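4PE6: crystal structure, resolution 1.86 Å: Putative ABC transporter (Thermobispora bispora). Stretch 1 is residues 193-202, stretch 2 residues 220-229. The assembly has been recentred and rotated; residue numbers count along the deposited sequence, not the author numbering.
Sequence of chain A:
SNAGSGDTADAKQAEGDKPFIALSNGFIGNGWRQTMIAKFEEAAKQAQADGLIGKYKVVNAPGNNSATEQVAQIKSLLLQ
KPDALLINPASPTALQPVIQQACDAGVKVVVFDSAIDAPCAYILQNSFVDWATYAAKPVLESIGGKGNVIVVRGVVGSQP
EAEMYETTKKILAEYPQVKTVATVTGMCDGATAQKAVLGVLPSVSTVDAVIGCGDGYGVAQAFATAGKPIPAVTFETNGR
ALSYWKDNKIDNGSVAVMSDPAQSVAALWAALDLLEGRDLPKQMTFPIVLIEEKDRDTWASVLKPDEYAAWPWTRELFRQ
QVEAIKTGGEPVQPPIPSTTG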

ATOM      1  N   ALA A 193       3.785   5.705 -13.974  1.00 21.41           N
ATOM      2  CA  ALA A 193       2.464   5.977 -14.510  1.00 21.07           C
ATOM      3  C   ALA A 193       2.473   7.135 -15.509  1.00 22.10           C
ATOM      4  O   ALA A 193       1.855   7.049 -16.556  1.00 21.15           O
ATOM      5  CB  ALA A 193       1.516   6.309 -13.372  1.00 20.70           C
ATOM      6  N   GLN A 194       3.170   8.224 -15.159  1.00 23.28           N
ATOM      7  CA  GLN A 194       3.290   9.371 -16.060  1.00 24.98           C
ATOM      8  C   GLN A 194       3.776   8.947 -17.428  1.00 25.58           C
ATOM      9  O   GLN A 194       3.189   9.323 -18.448  1.00 25.20           O
ATOM     10  CB  GLN A 194       4.234  10.433 -15.498  1.00 26.80           C
ATOM     11  CG  GLN A 194       4.361  11.685 -16.373  1.00 28.34           C
ATOM     12  CD  GLN A 194       5.278  12.722 -15.755  1.00 30.73           C
ATOM     13  OE1 GLN A 194       5.691  12.599 -14.601  1.00 32.50           O
ATOM     14  NE2 GLN A 194       5.602  13.758 -16.524  1.00 32.82           N
ATOM     15  N   LYS A 195       4.859   8.187 -17.437  1.00 27.06           N
ATOM     16  CA  LYS A 195       5.478   7.731 -18.680  1.00 28.92           C
ATOM     17  C   LYS A 195       4.530   6.833 -19.483  1.00 27.29           C
ATOM     18  O   LYS A 195       4.383   7.012 -20.692  1.00 27.03           O
ATOM     19  CB  LYS A 195       6.773   6.978 -18.387  1.00 31.19           C
ATOM     20  CG  LYS A 195       7.638   6.767 -19.608  1.00 34.66           C
ATOM     21  CD  LYS A 195       8.693   5.684 -19.377  1.00 36.85           C
ATOM     22  CE  LYS A 195       9.735   5.712 -20.488  1.00 39.39           C
ATOM     23  NZ  LYS A 195      10.934   6.524 -20.139  1.00 40.37           N
ATOM     24  N   ALA A 196       3.886   5.877 -18.810  1.00 25.93           N
ATOM     25  CA  ALA A 196       2.994   4.943 -19.497  1.00 24.94           C
ATOM     26  C   ALA A 196       1.749   5.642 -20.068  1.00 24.19           C
ATOM     27  O   ALA A 196       1.349   5.371 -21.203  1.00 23.89           O
ATOM     28  CB  ALA A 196       2.582   3.811 -18.570  1.00 25.21           C
ATOM     29  N   VAL A 197       1.136   6.531 -19.293  1.00 23.06           N
ATOM     30  CA  VAL A 197      -0.029   7.273 -19.786  1.00 23.44           C
ATOM     31  C   VAL A 197       0.363   8.194 -20.949  1.00 24.00           C
ATOM     32  O   VAL A 197      -0.337   8.268 -21.949  1.00 23.22           O
ATOM     33  CB  VAL A 197      -0.716   8.081 -18.657  1.00 22.92           C
ATOM     34  CG1 VAL A 197      -1.740   9.073 -19.200  1.00 23.10           C
ATOM     35  CG2 VAL A 197      -1.376   7.132 -17.659  1.00 22.30           C
ATOM     36  N   LEU A 198       1.474   8.911 -20.795  1.00 25.51           N
ATOM     37  CA  LEU A 198       1.955   9.815 -21.845  1.00 27.29           C
ATOM     38  C   LEU A 198       2.088   9.056 -23.159  1.00 28.22           C
ATOM     39  O   LEU A 198       1.763   9.581 -24.237  1.00 28.90           O
ATOM     40  CB  LEU A 198       3.317  10.408 -21.465  1.00 28.43           C
ATOM     41  CG  LEU A 198       3.958  11.333 -22.492  1.00 30.05           C
ATOM     42  CD1 LEU A 198       3.091  12.570 -22.662  1.00 30.51           C
ATOM     43  CD2 LEU A 198       5.392  11.688 -22.094  1.00 31.03           C
ATOM     44  N   GLY A 199       2.568   7.823 -23.045  1.00 28.50           N
ATOM     45  CA  GLY A 199       2.741   6.922 -24.170  1.00 29.52           C
ATOM     46  C   GLY A 199       1.484   6.674 -24.975  1.00 29.90           C
ATOM     47  O   GLY A 199       1.562   6.592 -26.203  1.00 31.82           O
ATOM     48  N   VAL A 200       0.328   6.584 -24.318  1.00 28.54           N
ATOM     49  CA  VAL A 200      -0.913   6.248 -25.032  1.00 28.99           C
ATOM     50  C   VAL A 200      -1.815   7.425 -25.393  1.00 28.57           C
ATOM     51  O   VAL A 200      -2.699   7.276 -26.230  1.00 28.71           O
ATOM     52  CB  VAL A 200      -1.764   5.198 -24.269  1.00 28.83           C
ATOM     53  CG1 VAL A 200      -0.955   3.940 -24.005  1.00 29.06           C
ATOM     54  CG2 VAL A 200      -2.336   5.770 -22.969  1.00 28.02           C
ATOM     55  N   LEU A 201      -1.620   8.577 -24.765  1.00 28.64           N
ATOM     56  CA  LEU A 201      -2.499   9.727 -24.990  1.00 29.98           C
ATOM     57  C   LEU A 201      -2.690  10.109 -26.460  1.00 31.40           C
ATOM     58  O   LEU A 201      -3.823  10.307 -26.891  1.00 31.89           O
ATOM     59  CB  LEU A 201      -2.045  10.952 -24.172  1.00 29.87           C
ATOM     60  CG  LEU A 201      -2.364  10.885 -22.678  1.00 29.17           C
ATOM     61  CD1 LEU A 201      -1.875  12.131 -21.948  1.00 29.57           C
ATOM     62  CD2 LEU A 201      -3.850  10.659 -22.415  1.00 28.87           C
ATOM     63  N   PRO A 202      -1.600  10.182 -27.248  1.00 33.05           N
ATOM     64  CA  PRO A 202      -1.819  10.540 -28.661  1.00 34.59           C
ATOM     65  C   PRO A 202      -2.743   9.565 -29.422  1.00 35.53           C
ATOM     66  O   PRO A 202      -3.377   9.960 -30.393  1.00 36.15           O
ATOM     67  CB  PRO A 202      -0.400  10.524 -29.257  1.00 35.18           C
ATOM     68  CG  PRO A 202       0.519  10.685 -28.090  1.00 34.33           C
ATOM     69  CD  PRO A 202      -0.171   9.977 -26.948  1.00 33.32           C
TER
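Stretch 2, residues 220-229: AQAFATAGKP

The most unusual feature of this contact is how closely two helical backbones approach over a single alanine: the CA atoms of Leu 198 and Ala 222 lie 5.0 Å apart, and the helix axes come within 8.3 Å of each other. The pair illustrates a general principle of helix packing, that a small residue at the crossing point lets neighbouring backbones draw together while larger side chains fill the space that opens beyond it.

Stretch 2 enters already helical, continuing a helix that begins earlier in the chain, and its N-to-C direction is broadly that of the helix in stretch 1; the signed crossing angle is -40°. The methyl group of Ala 222 points toward stretch 1 and rests against backbone as much as side chain. Its CB lies 3.6 Å from Gln 194 O, an oxygen already engaged by Leu 198 N one turn on (N to O, 2.9 Å), and 3.9 Å from Leu 198 N itself. Val 197 CG1, at 3.9 Å from Ala 222 CB, and Leu 198 CB, at 4.1 Å from the same methyl carbon, add to the close fit.

Toward the C-terminal end of stretch 1, Leu 201 takes over as the main filler. With chi1 m and chi2 t, it places CD1 over one face of the Phe 223 ring, 4.1 Å from the centroid and only 5° off the ring normal, a CH-pi contact of nearly ideal alignment. Its other methyl, CD2, comes within 3.5 Å of Phe 223 CZ, while Leu 201 CD1 also reaches Ala 226 CB at 4.0 Å. Val 197 adds to the apolar cluster, its CG1 being 3.8 Å from Phe 223 CE1.

The contact between Leu 198 and Thr 225 is looser, with Leu 198 CD1 meeting Thr 225 CG2 at 4.1 Å; Thr 225 OG1 meanwhile makes a weak hydrogen bond to Gln 221 O in its own helix, at 3.2 Å. Gln 194 is covered almost as extensively as Leu 201, and its side chain ends close beside that of Gln 221; how their amides are turned is left open.

The helix of stretch 2 closes in a Schellman motif. Gly 227 adopts a positive phi of 71°, a conformation that favours glycine, and Lys 228 N bonds back to Phe 223 O at 2.9 Å. Beyond this turn the chain is extended, yet Lys 228 still points its CA-to-CB bond toward stretch 1, and its side chain comes nearest Leu 201 at its far end, with Lys 228 CE 4.1 Å from Leu 201 CB. Altogether the two stretches bury 470 Å² between them.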

ATOM      1  N   ALA A 220      -1.536  13.333 -13.902  1.00 24.52           N
ATOM      2  CA  ALA A 220      -1.804  14.733 -14.191  1.00 25.61           C
ATOM      3  C   ALA A 220      -0.663  15.379 -15.016  1.00 26.84           C
ATOM      4  O   ALA A 220      -0.930  16.056 -15.997  1.00 27.75           O
ATOM      5  CB  ALA A 220      -2.057  15.493 -12.895  1.00 26.22           C
ATOM      6  N   GLN A 221       0.593  15.140 -14.645  1.00 27.76           N
ATOM      7  CA  GLN A 221       1.731  15.640 -15.403  1.00 28.97           C
ATOM      8  C   GLN A 221       1.701  15.160 -16.850  1.00 27.97           C
ATOM      9  O   GLN A 221       2.033  15.922 -17.740  1.00 27.82           O
ATOM     10  CB  GLN A 221       3.062  15.209 -14.788  1.00 31.07           C
ATOM     11  CG  GLN A 221       3.431  15.794 -13.433  1.00 32.98           C
ATOM     12  CD  GLN A 221       4.630  15.066 -12.815  1.00 34.89           C
ATOM     13  OE1 GLN A 221       4.587  13.845 -12.565  1.00 36.78           O
ATOM     14  NE2 GLN A 221       5.710  15.801 -12.570  1.00 36.56           N
ATOM     15  N   ALA A 222       1.307  13.908 -17.104  1.00 26.17           N
ATOM     16  CA  ALA A 222       1.228  13.449 -18.491  1.00 25.42           C
ATOM     17  C   ALA A 222       0.240  14.307 -19.287  1.00 24.85           C
ATOM     18  O   ALA A 222       0.539  14.736 -20.412  1.00 24.80           O
ATOM     19  CB  ALA A 222       0.832  11.988 -18.565  1.00 25.21           C
ATOM     20  N   PHE A 223      -0.927  14.571 -18.697  1.00 23.70           N
ATOM     21  CA  PHE A 223      -1.959  15.361 -19.381  1.00 23.70           C
ATOM     22  C   PHE A 223      -1.470  16.809 -19.602  1.00 24.65           C
ATOM     23  O   PHE A 223      -1.673  17.390 -20.678  1.00 24.75           O
ATOM     24  CB  PHE A 223      -3.300  15.292 -18.631  1.00 22.77           C
ATOM     25  CG  PHE A 223      -4.084  14.027 -18.905  1.00 21.80           C
ATOM     26  CD1 PHE A 223      -3.779  12.835 -18.241  1.00 21.26           C
ATOM     27  CD2 PHE A 223      -5.113  14.019 -19.831  1.00 21.53           C
ATOM     28  CE1 PHE A 223      -4.477  11.681 -18.517  1.00 20.67           C
ATOM     29  CE2 PHE A 223      -5.808  12.863 -20.126  1.00 21.20           C
ATOM     30  CZ  PHE A 223      -5.488  11.693 -19.469  1.00 20.92           C
ATOM     31  N   ALA A 224      -0.795  17.371 -18.605  1.00 25.71           N
ATOM     32  CA  ALA A 224      -0.200  18.705 -18.752  1.00 27.72           C
ATOM     33  C   ALA A 224       0.826  18.749 -19.885  1.00 28.65           C
ATOM     34  O   ALA A 224       0.837  19.711 -20.670  1.00 29.24           O
ATOM     35  CB  ALA A 224       0.436  19.165 -17.447  1.00 28.33           C
ATOM     36  N   THR A 225       1.650  17.708 -20.000  1.00 29.00           N
ATOM     37  CA  THR A 225       2.675  17.649 -21.058  1.00 30.66           C
ATOM     38  C   THR A 225       2.030  17.592 -22.438  1.00 30.10           C
ATOM     39  O   THR A 225       2.549  18.164 -23.390  1.00 30.03           O
ATOM     40  CB  THR A 225       3.655  16.459 -20.875  1.00 31.39           C
ATOM     41  OG1 THR A 225       4.467  16.698 -19.732  1.00 32.68           O
ATOM     42  CG2 THR A 225       4.592  16.317 -22.062  1.00 32.41           C
ATOM     43  N   ALA A 226       0.884  16.916 -22.521  1.00 28.57           N
ATOM     44  CA  ALA A 226       0.136  16.820 -23.761  1.00 28.63           C
ATOM     45  C   ALA A 226      -0.763  18.034 -23.999  1.00 28.09           C
ATOM     46  O   ALA A 226      -1.376  18.140 -25.066  1.00 27.98           O
ATOM     47  CB  ALA A 226      -0.697  15.547 -23.772  1.00 28.32           C
ATOM     48  N   GLY A 227      -0.866  18.925 -23.005  1.00 27.48           N
ATOM     49  CA  GLY A 227      -1.744  20.093 -23.095  1.00 27.95           C
ATOM     50  C   GLY A 227      -3.232  19.754 -23.023  1.00 28.12           C
ATOM     51  O   GLY A 227      -4.075  20.553 -23.425  1.00 28.73           O
ATOM     52  N   LYS A 228      -3.551  18.571 -22.515  1.00 27.68           N
ATOM     53  CA  LYS A 228      -4.935  18.128 -22.393  1.00 28.13           C
ATOM     54  C   LYS A 228      -5.464  18.388 -20.987  1.00 26.77           C
ATOM     55  O   LYS A 228      -4.724  18.279 -20.037  1.00 26.91           O
ATOM     56  CB  LYS A 228      -5.036  16.636 -22.704  1.00 28.89           C
ATOM     57  CG  LYS A 228      -4.756  16.257 -24.154  1.00 31.50           C
ATOM     58  CD  LYS A 228      -4.896  14.742 -24.305  1.00 33.18           C
ATOM     59  CE  LYS A 228      -4.203  14.203 -25.542  1.00 35.55           C
ATOM     60  NZ  LYS A 228      -5.014  14.323 -26.789  1.00 37.18           N
ATOM     61  N   PRO A 229      -6.764  18.681 -20.846  1.00 26.95           N
ATOM     62  CA  PRO A 229      -7.315  18.923 -19.511  1.00 26.38           C
ATOM     63  C   PRO A 229      -7.156  17.718 -18.571  1.00 25.32           C
ATOM     64  O   PRO A 229      -7.233  16.548 -18.994  1.00 23.60           O
ATOM     65  CB  PRO A 229      -8.802  19.175 -19.780  1.00 27.30           C
ATOM     66  CG  PRO A 229      -9.076  18.463 -21.075  1.00 27.76           C
ATOM     67  CD  PRO A 229      -7.816  18.636 -21.879  1.00 27.43           C
TER